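PDB 1P3Y: mersacidin decarboxylase from Bacillus sp., which catalyses the FAD-dependent oxidative decarboxylation of the C-terminal cysteine of mersacidin to an aminoenethiol residue during biosynthesis of the antibiotic. Local coordinates for residues Ser26-Phe31 with Ile38-Thr43; Gly101-Leu106 with Thr110-Pro115; Asn93-Thr98 with Pro122-Leu127. One frame throughout, in Å; residues are numbered along the deposited sequence.

Interaction 1. Residues Ser26-Phe31 with Ile38-Thr43; sequences SYLLYF and IRVVMT. With FAD (flavin-adenine dinucleotide), chain B.
F31 and I38 make the tighter end of this contact, in the beta-alpha-beta unit of strand 10-15, helix 25-31 and strand 37-42, part of the Rossmann-like parallel sheet of this flavoprotein. The helix and strand segments run nearly antiparallel, at 156° with their axes 10.0 Å apart, which fits a crossover helix lying on the sheet. I38 has CG1 beside its backbone N, and the extended second torsion (chi2 179°) carries I38 CD1 up to F31, where it meets F31 CB at 3.5 Å. The same methyl lies 3.9 Å from L28 O, so it faces helix backbone as well as side chain. The F31 ring turns off from this point; one of its faces receives Y27 O, displaced toward the rim.

Further along, the packing is looser: L28 CD2 and V40 CG2 are 4.1 Å apart, and these two side chains cross obliquely. I13 of strand 10-15 touches L28, F31 and I38 alike. On the outer side of the helix the CB atoms of L29 and Y30 point away from the strand, and L29 and S26 are exposed to solvent. Beyond the strand's end T43 is the N-cap of helix 44-49, and its OG1 donates a hydrogen bond of 2.9 Å to O1P of FAD.

Interaction 2. Residues Gly101-Leu106 with Thr110-Pro115; sequences GVAMNL and TVLAHP. With FAD (flavin-adenine dinucleotide), chain C.
The flat carbonyl group of L106 receives T110 twice: the hydroxyl OG1 stands above the carbonyl plane, 42° out of it, while the backbone N makes the ordinary helical bond to the same oxygen. Both bonds are 2.8 Å long, T110 OG1 to L106 O and T110 N to L106 O, and together they grip the acceptor in the first turn of helix 106-113. That helix belongs to the Rossmann-like flavoprotein fold and is N-capped by N105, whose OD1 takes the N-H of A108. The T110 hydroxyl reaches back because OG1 lies beside its own backbone N (chi1 -60°). Farther on, the H114 ring carries P115 CG over one face, offset toward the rim, and meets the H116 ring edge-to-face.

G101 is the C-prime residue of the Schellman motif that ends helix 92-99. The loop's side-chain contact with helix 106-113 is slight, A103 CB lying 4.5 Å from L112 CD1. The loop serves two cofactors: N105 ND2 donates to O2A of the FAD also bound by T43, whereas the flavin nucleotide held mainly by a neighbouring subunit donates O4' to A103 O at 2.8 Å and O3' to the same A103 O at 3.2 Å.

Interaction 3. Residues Asn93-Thr98 with Pro122-Leu127; sequences NILGQT and PNMNDL. With FAD (flavin-adenine dinucleotide), chain B.
L95 joins helix 92-99 to P122 and M124, at the end of strand 119-122 and in the loop that follows it, within the Rossmann-like flavoprotein domain. Nearest the start of the segment, N93 extends CG anti to its backbone N (chi1 175°), and N93 ND2 donates to the FAD phosphate oxygen O2P over 2.7 Å in a nearly straight bond (172°). The other end of this amide is also engaged, N93 OD1 accepting A103 N of a neighbouring subunit. These two bonds set which end of the amide faces the phosphate and which faces the subunit boundary; Q97 NE2, one turn later, adds a weak bond to N93 OD1.

I94 sends its side chain to V107 and A108 of helix 106-113. L95 is the residue that spans the contact. Its CD1 meets the ring of P122 at CG, 3.8 Å away, and the methyl of M124 at CE, also 3.8 Å away; the leucine and proline side chains cross at about a right angle. I138 and L141 of helix 132-144 also touch L95. At the end of the segment, T98 N and T98 OG1 reach I94 O from opposite faces of its plane, the hydroxyl at 2.6 Å.

Across from the helix, N123 O accepts the flavin N3-H at 2.8 Å and 153°. M124 CB lies 3.5 Å from the same N3. The chemistry implies a divided grip on the cofactor: a neutral amide near the start of a helix, whose dipole would probably help stabilise the negative phosphate, and a backbone carbonyl that accepts the N3-H, consistent with a protonated N3, with the hydrocarbon contact of L95 joining the two elements.

In the fold
Interactions 1 and 3 lie on opposite sides of the chain's centre, their own centres 19 Å apart, yet both touch the same FAD: 38-43 and 93-98 meet its flavin-side phosphate, while 122-127 meets the flavin. Interaction 2 is nested in the loop that interaction 3 closes, with centres 16 Å apart; Q97 OE1 takes M104 N at 2.9 Å, and V111 CG2 packs on T98 CG2 at 3.6 Å. It also touches interaction 1 through V41 CG2 and L106 CD2, 3.7 Å apart. The L106 side chain is about 4 Å from that of the active-site H75, so interaction 2 is close to the active-site residue and also contacts FAD held mainly by a neighbouring subunit.

Interaction 1. Residues Ser26-Phe31 with Ile38-Thr43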
# COMPACT_ATOMS: atom_id res chain seq x y z
N SER A 26 -32.38 -3.39 -16.82
CA SER A 26 -33.73 -3.50 -17.35
C SER A 26 -34.11 -2.22 -18.11
O SER A 26 -34.69 -2.28 -19.20
CB SER A 26 -34.71 -3.73 -16.21
OG SER A 26 -34.27 -4.81 -15.41
N TYR A 27 -33.79 -1.07 -17.53
CA TYR A 27 -34.10 0.19 -18.17
C TYR A 27 -33.12 0.41 -19.30
O TYR A 27 -33.50 0.71 -20.42
CB TYR A 27 -34.02 1.35 -17.17
CG TYR A 27 -35.04 1.25 -16.05
CD1 TYR A 27 -34.87 0.35 -14.99
CD2 TYR A 27 -36.20 2.04 -16.07
CE1 TYR A 27 -35.84 0.23 -13.97
CE2 TYR A 27 -37.16 1.93 -15.07
CZ TYR A 27 -36.98 1.03 -14.03
OH TYR A 27 -37.94 0.92 -13.05
N LEU A 28 -31.84 0.23 -18.98
CA LEU A 28 -30.77 0.44 -19.94
C LEU A 28 -30.93 -0.35 -21.24
O LEU A 28 -30.77 0.21 -22.32
CB LEU A 28 -29.41 0.13 -19.28
CG LEU A 28 -28.46 1.30 -18.98
CD1 LEU A 28 -29.20 2.43 -18.31
CD2 LEU A 28 -27.31 0.82 -18.10
N LEU A 29 -31.25 -1.64 -21.13
CA LEU A 29 -31.41 -2.50 -22.31
C LEU A 29 -32.68 -2.16 -23.08
O LEU A 29 -32.72 -2.23 -24.32
CB LEU A 29 -31.39 -3.98 -21.90
CG LEU A 29 -30.04 -4.50 -21.37
CD1 LEU A 29 -30.18 -5.94 -20.89
CD2 LEU A 29 -28.97 -4.36 -22.45
N TYR A 30 -33.71 -1.76 -22.36
CA TYR A 30 -34.97 -1.41 -22.99
C TYR A 30 -34.85 -0.11 -23.79
O TYR A 30 -35.45 0.03 -24.85
CB TYR A 30 -36.07 -1.28 -21.93
CG TYR A 30 -37.41 -0.94 -22.51
CD1 TYR A 30 -38.12 -1.88 -23.27
CD2 TYR A 30 -37.97 0.32 -22.32
CE1 TYR A 30 -39.35 -1.56 -23.83
CE2 TYR A 30 -39.20 0.65 -22.88
CZ TYR A 30 -39.89 -0.29 -23.63
OH TYR A 30 -41.11 0.03 -24.18
N PHE A 31 -34.08 0.84 -23.26
CA PHE A 31 -33.90 2.13 -23.91
C PHE A 31 -32.93 2.09 -25.09
O PHE A 31 -32.89 3.02 -25.90
CB PHE A 31 -33.38 3.16 -22.90
CG PHE A 31 -34.34 3.47 -21.78
CD1 PHE A 31 -35.69 3.18 -21.90
CD2 PHE A 31 -33.88 4.08 -20.61
CE1 PHE A 31 -36.58 3.49 -20.87
CE2 PHE A 31 -34.76 4.39 -19.58
CZ PHE A 31 -36.11 4.10 -19.70
N ILE A 38 -26.63 5.76 -25.59
CA ILE A 38 -26.88 5.89 -24.16
C ILE A 38 -25.60 5.72 -23.33
O ILE A 38 -24.88 4.73 -23.45
CB ILE A 38 -27.84 4.82 -23.64
CG1 ILE A 38 -29.12 4.78 -24.49
CG2 ILE A 38 -28.15 5.09 -22.17
CD1 ILE A 38 -30.11 3.71 -24.02
N ARG A 39 -25.35 6.70 -22.46
CA ARG A 39 -24.19 6.64 -21.58
C ARG A 39 -24.66 6.80 -20.14
O ARG A 39 -25.79 7.25 -19.88
CB ARG A 39 -23.18 7.73 -21.92
CG ARG A 39 -22.41 7.45 -23.17
CD ARG A 39 -21.50 8.59 -23.54
NE ARG A 39 -20.85 8.34 -24.83
CZ ARG A 39 -20.12 9.23 -25.49
NH1 ARG A 39 -19.92 10.46 -25.00
NH2 ARG A 39 -19.60 8.91 -26.66
N VAL A 40 -23.80 6.45 -19.20
CA VAL A 40 -24.15 6.57 -17.80
C VAL A 40 -23.10 7.35 -16.99
O VAL A 40 -21.92 7.35 -17.32
CB VAL A 40 -24.31 5.16 -17.20
CG1 VAL A 40 -24.42 5.22 -15.68
CG2 VAL A 40 -25.53 4.50 -17.80
N VAL A 41 -23.58 8.03 -15.96
CA VAL A 41 -22.74 8.76 -15.02
C VAL A 41 -23.27 8.28 -13.64
O VAL A 41 -24.48 8.33 -13.37
CB VAL A 41 -22.88 10.31 -15.19
CG1 VAL A 41 -24.34 10.77 -14.97
CG2 VAL A 41 -21.92 11.04 -14.22
N MET A 42 -22.37 7.80 -12.78
CA MET A 42 -22.76 7.27 -11.47
C MET A 42 -22.21 8.02 -10.26
O MET A 42 -21.24 8.76 -10.36
CB MET A 42 -22.29 5.81 -11.35
CG MET A 42 -22.51 4.95 -12.62
SD MET A 42 -22.00 3.20 -12.40
CE MET A 42 -23.03 2.69 -10.95
N THR A 43 -22.85 7.83 -9.12
CA THR A 43 -22.37 8.42 -7.87
C THR A 43 -21.60 7.27 -7.21
O THR A 43 -21.77 6.08 -7.55
CB THR A 43 -23.52 8.82 -6.90
OG1 THR A 43 -24.24 7.64 -6.49
CG2 THR A 43 -24.49 9.77 -7.55
PA FAD B . -23.00 9.94 -3.03
O1A FAD B . -22.81 8.47 -3.38
O2A FAD B . -22.18 10.97 -3.80
O5B FAD B . -22.73 10.23 -1.44
C5B FAD B . -22.70 9.18 -0.42
C4B FAD B . -21.29 8.73 -0.10
O4B FAD B . -20.41 9.08 -1.17
C3B FAD B . -20.66 9.39 1.15
O3B FAD B . -20.42 8.31 2.05
C2B FAD B . -19.45 10.08 0.61
O2B FAD B . -18.32 10.24 1.42
C1B FAD B . -19.13 9.31 -0.66
N9A FAD B . -18.38 9.99 -1.77
C8A FAD B . -18.78 11.05 -2.70
N7A FAD B . -17.84 11.41 -3.55
C5A FAD B . -16.72 10.57 -3.23
C6A FAD B . -15.38 10.43 -3.75
N6A FAD B . -14.92 11.17 -4.78
N1A FAD B . -14.51 9.48 -3.14
C2A FAD B . -14.91 8.71 -2.08
N3A FAD B . -16.22 8.76 -1.51
C4A FAD B . -17.04 9.77 -2.20
N1 FAD B . -31.07 7.08 -0.35
C2 FAD B . -32.21 7.44 -1.07
O2 FAD B . -32.61 8.63 -1.09
N3 FAD B . -32.90 6.45 -1.78
C4 FAD B . -32.54 5.05 -1.84
O4 FAD B . -33.26 4.22 -2.52
C4X FAD B . -31.39 4.73 -1.12
N5 FAD B . -30.97 3.35 -1.17
C5X FAD B . -29.78 3.00 -0.47
C6 FAD B . -29.31 1.65 -0.48
C7 FAD B . -28.10 1.21 0.21
C7M FAD B . -27.69 -0.28 0.11
C8 FAD B . -27.33 2.23 0.95
C8M FAD B . -26.05 1.92 1.70
C9 FAD B . -27.74 3.57 1.00
C9A FAD B . -28.95 4.00 0.31
N10 FAD B . -29.50 5.40 0.29
C10 FAD B . -30.67 5.75 -0.40
C1' FAD B . -28.77 6.40 1.01
C2' FAD B . -27.89 7.31 0.23
O2' FAD B . -26.86 6.46 -0.46
C3' FAD B . -27.17 8.26 1.11
O3' FAD B . -28.02 9.35 1.53
C4' FAD B . -25.90 8.89 0.48
O4' FAD B . -25.28 9.75 1.49
C5' FAD B . -26.15 9.74 -0.75
O5' FAD B . -26.14 8.93 -1.93
P FAD B . -25.92 9.55 -3.37
O1P FAD B . -25.99 8.42 -4.31
O2P FAD B . -26.92 10.66 -3.57
O3P FAD B . -24.51 10.32 -3.26

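Interaction 2. Residues Gly101-Leu106 with Thr110-Pro115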
# COMPACT_ATOMS: atom_id res chain seq x y z
N GLY A 101 -28.89 23.97 -5.66
CA GLY A 101 -27.71 24.45 -6.36
C GLY A 101 -26.40 23.97 -5.78
O GLY A 101 -25.36 24.62 -5.93
N VAL A 102 -26.44 22.85 -5.09
CA VAL A 102 -25.24 22.27 -4.51
C VAL A 102 -24.80 21.14 -5.44
O VAL A 102 -25.63 20.41 -5.98
CB VAL A 102 -25.54 21.74 -3.11
CG1 VAL A 102 -24.44 20.80 -2.65
CG2 VAL A 102 -25.69 22.93 -2.16
N ALA A 103 -23.51 21.00 -5.65
CA ALA A 103 -23.06 19.94 -6.53
C ALA A 103 -21.73 19.37 -6.03
O ALA A 103 -20.64 19.83 -6.43
CB ALA A 103 -22.94 20.46 -7.96
N MET A 104 -21.84 18.38 -5.15
CA MET A 104 -20.69 17.71 -4.56
C MET A 104 -20.25 16.44 -5.28
O MET A 104 -19.29 15.79 -4.87
CB MET A 104 -20.94 17.40 -3.08
CG MET A 104 -20.63 18.57 -2.14
SD MET A 104 -18.88 19.17 -2.29
CE MET A 104 -18.02 18.11 -1.14
N ASN A 105 -20.95 16.06 -6.34
CA ASN A 105 -20.56 14.90 -7.13
C ASN A 105 -20.89 15.21 -8.58
O ASN A 105 -21.59 16.20 -8.87
CB ASN A 105 -21.22 13.58 -6.68
CG ASN A 105 -22.74 13.67 -6.56
OD1 ASN A 105 -23.43 14.28 -7.39
ND2 ASN A 105 -23.26 13.02 -5.53
N LEU A 106 -20.37 14.38 -9.48
CA LEU A 106 -20.55 14.62 -10.89
C LEU A 106 -22.03 14.61 -11.31
O LEU A 106 -22.44 15.43 -12.13
CB LEU A 106 -19.70 13.61 -11.69
CG LEU A 106 -19.55 13.75 -13.21
CD1 LEU A 106 -18.95 15.09 -13.58
CD2 LEU A 106 -18.68 12.63 -13.70
N THR A 110 -23.48 17.79 -13.22
CA THR A 110 -23.95 17.67 -14.58
C THR A 110 -25.30 18.33 -14.76
O THR A 110 -25.58 18.90 -15.81
CB THR A 110 -24.00 16.19 -14.98
OG1 THR A 110 -22.68 15.64 -14.87
CG2 THR A 110 -24.52 16.04 -16.42
N VAL A 111 -26.15 18.27 -13.73
CA VAL A 111 -27.46 18.90 -13.82
C VAL A 111 -27.28 20.38 -14.15
O VAL A 111 -27.95 20.91 -15.02
CB VAL A 111 -28.27 18.75 -12.50
CG1 VAL A 111 -29.52 19.64 -12.54
CG2 VAL A 111 -28.70 17.29 -12.31
N LEU A 112 -26.34 21.04 -13.48
CA LEU A 112 -26.10 22.45 -13.74
C LEU A 112 -25.44 22.68 -15.08
O LEU A 112 -25.64 23.72 -15.69
CB LEU A 112 -25.21 23.08 -12.66
CG LEU A 112 -25.78 23.26 -11.25
CD1 LEU A 112 -24.68 23.80 -10.37
CD2 LEU A 112 -26.95 24.19 -11.25
N ALA A 113 -24.65 21.72 -15.55
CA ALA A 113 -23.94 21.90 -16.81
C ALA A 113 -24.68 21.45 -18.06
O ALA A 113 -24.22 21.70 -19.17
CB ALA A 113 -22.59 21.21 -16.74
N HIS A 114 -25.83 20.79 -17.88
CA HIS A 114 -26.64 20.34 -19.02
C HIS A 114 -27.50 21.54 -19.50
O HIS A 114 -28.18 22.19 -18.70
CB HIS A 114 -27.55 19.19 -18.58
CG HIS A 114 -28.29 18.53 -19.70
ND1 HIS A 114 -29.66 18.34 -19.67
CD2 HIS A 114 -27.85 17.93 -20.83
CE1 HIS A 114 -30.03 17.65 -20.74
NE2 HIS A 114 -28.95 17.39 -21.46
N PRO A 115 -27.47 21.84 -20.81
CA PRO A 115 -28.23 22.96 -21.39
C PRO A 115 -29.72 22.94 -21.09
O PRO A 115 -30.33 23.98 -20.85
CB PRO A 115 -27.96 22.82 -22.88
CG PRO A 115 -27.79 21.35 -23.04
CD PRO A 115 -26.88 21.03 -21.88
PA FAD C . -14.89 20.03 -3.80
O1A FAD C . -13.56 19.98 -4.54
O2A FAD C . -14.86 20.02 -2.28
O5B FAD C . -15.87 18.80 -4.25
C5B FAD C . -15.68 18.01 -5.47
C4B FAD C . -14.95 16.70 -5.19
O4B FAD C . -14.24 16.79 -3.96
C3B FAD C . -15.87 15.47 -5.03
O3B FAD C . -15.49 14.59 -6.09
C2B FAD C . -15.58 14.99 -3.65
O2B FAD C . -15.68 13.62 -3.35
C1B FAD C . -14.17 15.52 -3.37
N9A FAD C . -13.74 15.76 -1.95
C8A FAD C . -14.14 16.76 -0.97
N7A FAD C . -13.54 16.66 0.19
C5A FAD C . -12.66 15.54 0.04
C6A FAD C . -11.72 14.87 0.92
N6A FAD C . -11.49 15.28 2.18
N1A FAD C . -11.02 13.73 0.42
C2A FAD C . -11.22 13.27 -0.85
N3A FAD C . -12.11 13.87 -1.79
C4A FAD C . -12.79 15.02 -1.19
N1 FAD C . -17.62 24.00 -11.36
C2 FAD C . -17.94 25.35 -11.36
O2 FAD C . -18.96 25.77 -10.74
N3 FAD C . -17.11 26.25 -12.05
C4 FAD C . -15.93 25.89 -12.79
O4 FAD C . -15.24 26.80 -13.40
C4X FAD C . -15.63 24.53 -12.76
N5 FAD C . -14.44 24.13 -13.46
C5X FAD C . -14.09 22.74 -13.42
C6 FAD C . -12.92 22.28 -14.10
C7 FAD C . -12.49 20.89 -14.10
C7M FAD C . -11.19 20.51 -14.87
C8 FAD C . -13.32 19.91 -13.37
C8M FAD C . -12.99 18.43 -13.28
C9 FAD C . -14.48 20.31 -12.69
C9A FAD C . -14.91 21.70 -12.69
N10 FAD C . -16.13 22.26 -12.01
C10 FAD C . -16.47 23.62 -12.04
C1' FAD C . -16.95 21.32 -11.30
C2' FAD C . -16.81 21.27 -9.82
O2' FAD C . -15.39 20.88 -9.51
C3' FAD C . -17.70 20.24 -9.23
O3' FAD C . -19.06 20.69 -9.13
C4' FAD C . -17.28 19.77 -7.80
O4' FAD C . -18.21 18.71 -7.40
C5' FAD C . -17.30 20.84 -6.74
O5' FAD C . -16.05 21.55 -6.70
P FAD C . -15.61 22.39 -5.44
O1P FAD C . -14.30 22.95 -5.78
O2P FAD C . -16.70 23.37 -5.11
O3P FAD C . -15.65 21.33 -4.22

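Interaction 3. Residues Asn93-Thr98 with Pro122-Leu127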
# COMPACT_ATOMS: atom_id res chain seq x y z
N ASN A 93 -30.93 12.73 -1.37
CA ASN A 93 -29.72 13.53 -1.40
C ASN A 93 -29.57 14.29 -2.73
O ASN A 93 -29.44 15.52 -2.73
CB ASN A 93 -28.49 12.64 -1.15
CG ASN A 93 -27.19 13.41 -1.30
OD1 ASN A 93 -26.96 14.39 -0.58
ND2 ASN A 93 -26.35 12.98 -2.25
N ILE A 94 -29.58 13.58 -3.85
CA ILE A 94 -29.45 14.24 -5.15
C ILE A 94 -30.56 15.29 -5.35
O ILE A 94 -30.31 16.39 -5.88
CB ILE A 94 -29.43 13.18 -6.31
CG1 ILE A 94 -28.01 13.07 -6.90
CG2 ILE A 94 -30.49 13.47 -7.35
CD1 ILE A 94 -27.34 14.34 -7.25
N LEU A 95 -31.79 14.97 -4.92
CA LEU A 95 -32.90 15.92 -5.02
C LEU A 95 -32.56 17.15 -4.19
O LEU A 95 -32.72 18.28 -4.67
CB LEU A 95 -34.22 15.31 -4.51
CG LEU A 95 -34.75 14.11 -5.33
CD1 LEU A 95 -36.00 13.54 -4.68
CD2 LEU A 95 -35.03 14.54 -6.77
N GLY A 96 -32.08 16.93 -2.96
CA GLY A 96 -31.72 18.05 -2.09
C GLY A 96 -30.56 18.88 -2.64
O GLY A 96 -30.50 20.11 -2.49
N GLN A 97 -29.61 18.22 -3.29
CA GLN A 97 -28.48 18.96 -3.81
C GLN A 97 -28.88 19.78 -5.01
O GLN A 97 -28.57 20.98 -5.08
CB GLN A 97 -27.31 18.01 -4.18
CG GLN A 97 -26.37 17.69 -3.01
CD GLN A 97 -25.15 16.85 -3.41
OE1 GLN A 97 -24.31 17.29 -4.19
NE2 GLN A 97 -25.07 15.64 -2.87
N THR A 98 -29.58 19.15 -5.95
CA THR A 98 -29.96 19.84 -7.17
C THR A 98 -30.97 20.95 -6.91
O THR A 98 -30.88 22.05 -7.48
CB THR A 98 -30.49 18.85 -8.23
OG1 THR A 98 -31.46 17.99 -7.62
CG2 THR A 98 -29.34 18.02 -8.80
N PRO A 122 -37.17 9.82 -8.73
CA PRO A 122 -36.91 9.54 -7.32
C PRO A 122 -37.25 8.12 -6.89
O PRO A 122 -38.15 7.48 -7.44
CB PRO A 122 -37.76 10.57 -6.59
CG PRO A 122 -37.76 11.72 -7.52
CD PRO A 122 -37.96 11.06 -8.87
N ASN A 123 -36.54 7.66 -5.87
CA ASN A 123 -36.72 6.33 -5.31
C ASN A 123 -36.07 6.35 -3.93
O ASN A 123 -34.90 6.66 -3.78
CB ASN A 123 -36.05 5.29 -6.22
CG ASN A 123 -36.09 3.91 -5.64
OD1 ASN A 123 -35.27 3.55 -4.80
ND2 ASN A 123 -37.06 3.11 -6.07
N MET A 124 -36.85 6.04 -2.91
CA MET A 124 -36.34 6.05 -1.55
C MET A 124 -37.33 5.36 -0.64
O MET A 124 -38.42 4.95 -1.05
CB MET A 124 -36.15 7.49 -1.07
CG MET A 124 -37.45 8.31 -1.00
SD MET A 124 -37.11 10.08 -0.96
CE MET A 124 -36.91 10.42 -2.70
N ASN A 125 -36.93 5.24 0.62
CA ASN A 125 -37.74 4.62 1.65
C ASN A 125 -38.98 5.49 1.87
O ASN A 125 -38.90 6.72 1.79
CB ASN A 125 -36.91 4.54 2.93
CG ASN A 125 -37.57 3.73 3.98
OD1 ASN A 125 -37.78 2.53 3.80
ND2 ASN A 125 -37.91 4.37 5.10
N ASP A 126 -40.12 4.85 2.12
CA ASP A 126 -41.37 5.57 2.34
C ASP A 126 -41.28 6.60 3.47
O ASP A 126 -41.89 7.68 3.38
CB ASP A 126 -42.52 4.59 2.61
CG ASP A 126 -43.23 4.16 1.33
OD1 ASP A 126 -44.04 4.96 0.79
OD2 ASP A 126 -42.96 3.02 0.86
N LEU A 127 -40.54 6.26 4.52
CA LEU A 127 -40.37 7.21 5.61
C LEU A 127 -39.72 8.47 5.04
O LEU A 127 -40.15 9.59 5.30
CB LEU A 127 -39.50 6.61 6.72
CG LEU A 127 -40.20 5.59 7.62
CD1 LEU A 127 -39.20 4.93 8.56
CD2 LEU A 127 -41.30 6.30 8.42
PA FAD B . -23.00 9.94 -3.03
O1A FAD B . -22.81 8.47 -3.38
O2A FAD B . -22.18 10.97 -3.80
O5B FAD B . -22.73 10.23 -1.44
C5B FAD B . -22.70 9.18 -0.42
C4B FAD B . -21.29 8.73 -0.10
O4B FAD B . -20.41 9.08 -1.17
C3B FAD B . -20.66 9.39 1.15
O3B FAD B . -20.42 8.31 2.05
C2B FAD B . -19.45 10.08 0.61
O2B FAD B . -18.32 10.24 1.42
C1B FAD B . -19.13 9.31 -0.66
N9A FAD B . -18.38 9.99 -1.77
C8A FAD B . -18.78 11.05 -2.70
N7A FAD B . -17.84 11.41 -3.55
C5A FAD B . -16.72 10.57 -3.23
C6A FAD B . -15.38 10.43 -3.75
N6A FAD B . -14.92 11.17 -4.78
N1A FAD B . -14.51 9.48 -3.14
C2A FAD B . -14.91 8.71 -2.08
N3A FAD B . -16.22 8.76 -1.51
C4A FAD B . -17.04 9.77 -2.20
N1 FAD B . -31.07 7.08 -0.35
C2 FAD B . -32.21 7.44 -1.07
O2 FAD B . -32.61 8.63 -1.09
N3 FAD B . -32.90 6.45 -1.78
C4 FAD B . -32.54 5.05 -1.84
O4 FAD B . -33.26 4.22 -2.52
C4X FAD B . -31.39 4.73 -1.12
N5 FAD B . -30.97 3.35 -1.17
C5X FAD B . -29.78 3.00 -0.47
C6 FAD B . -29.31 1.65 -0.48
C7 FAD B . -28.10 1.21 0.21
C7M FAD B . -27.69 -0.28 0.11
C8 FAD B . -27.33 2.23 0.95
C8M FAD B . -26.05 1.92 1.70
C9 FAD B . -27.74 3.57 1.00
C9A FAD B . -28.95 4.00 0.31
N10 FAD B . -29.50 5.40 0.29
C10 FAD B . -30.67 5.75 -0.40
C1' FAD B . -28.77 6.40 1.01
C2' FAD B . -27.89 7.31 0.23
O2' FAD B . -26.86 6.46 -0.46
C3' FAD B . -27.17 8.26 1.11
O3' FAD B . -28.02 9.35 1.53
C4' FAD B . -25.90 8.89 0.48
O4' FAD B . -25.28 9.75 1.49
C5' FAD B . -26.15 9.74 -0.75
O5' FAD B . -26.14 8.93 -1.93
P FAD B . -25.92 9.55 -3.37
O1P FAD B . -25.99 8.42 -4.31
O2P FAD B . -26.92 10.66 -3.57
O3P FAD B . -24.51 10.32 -3.26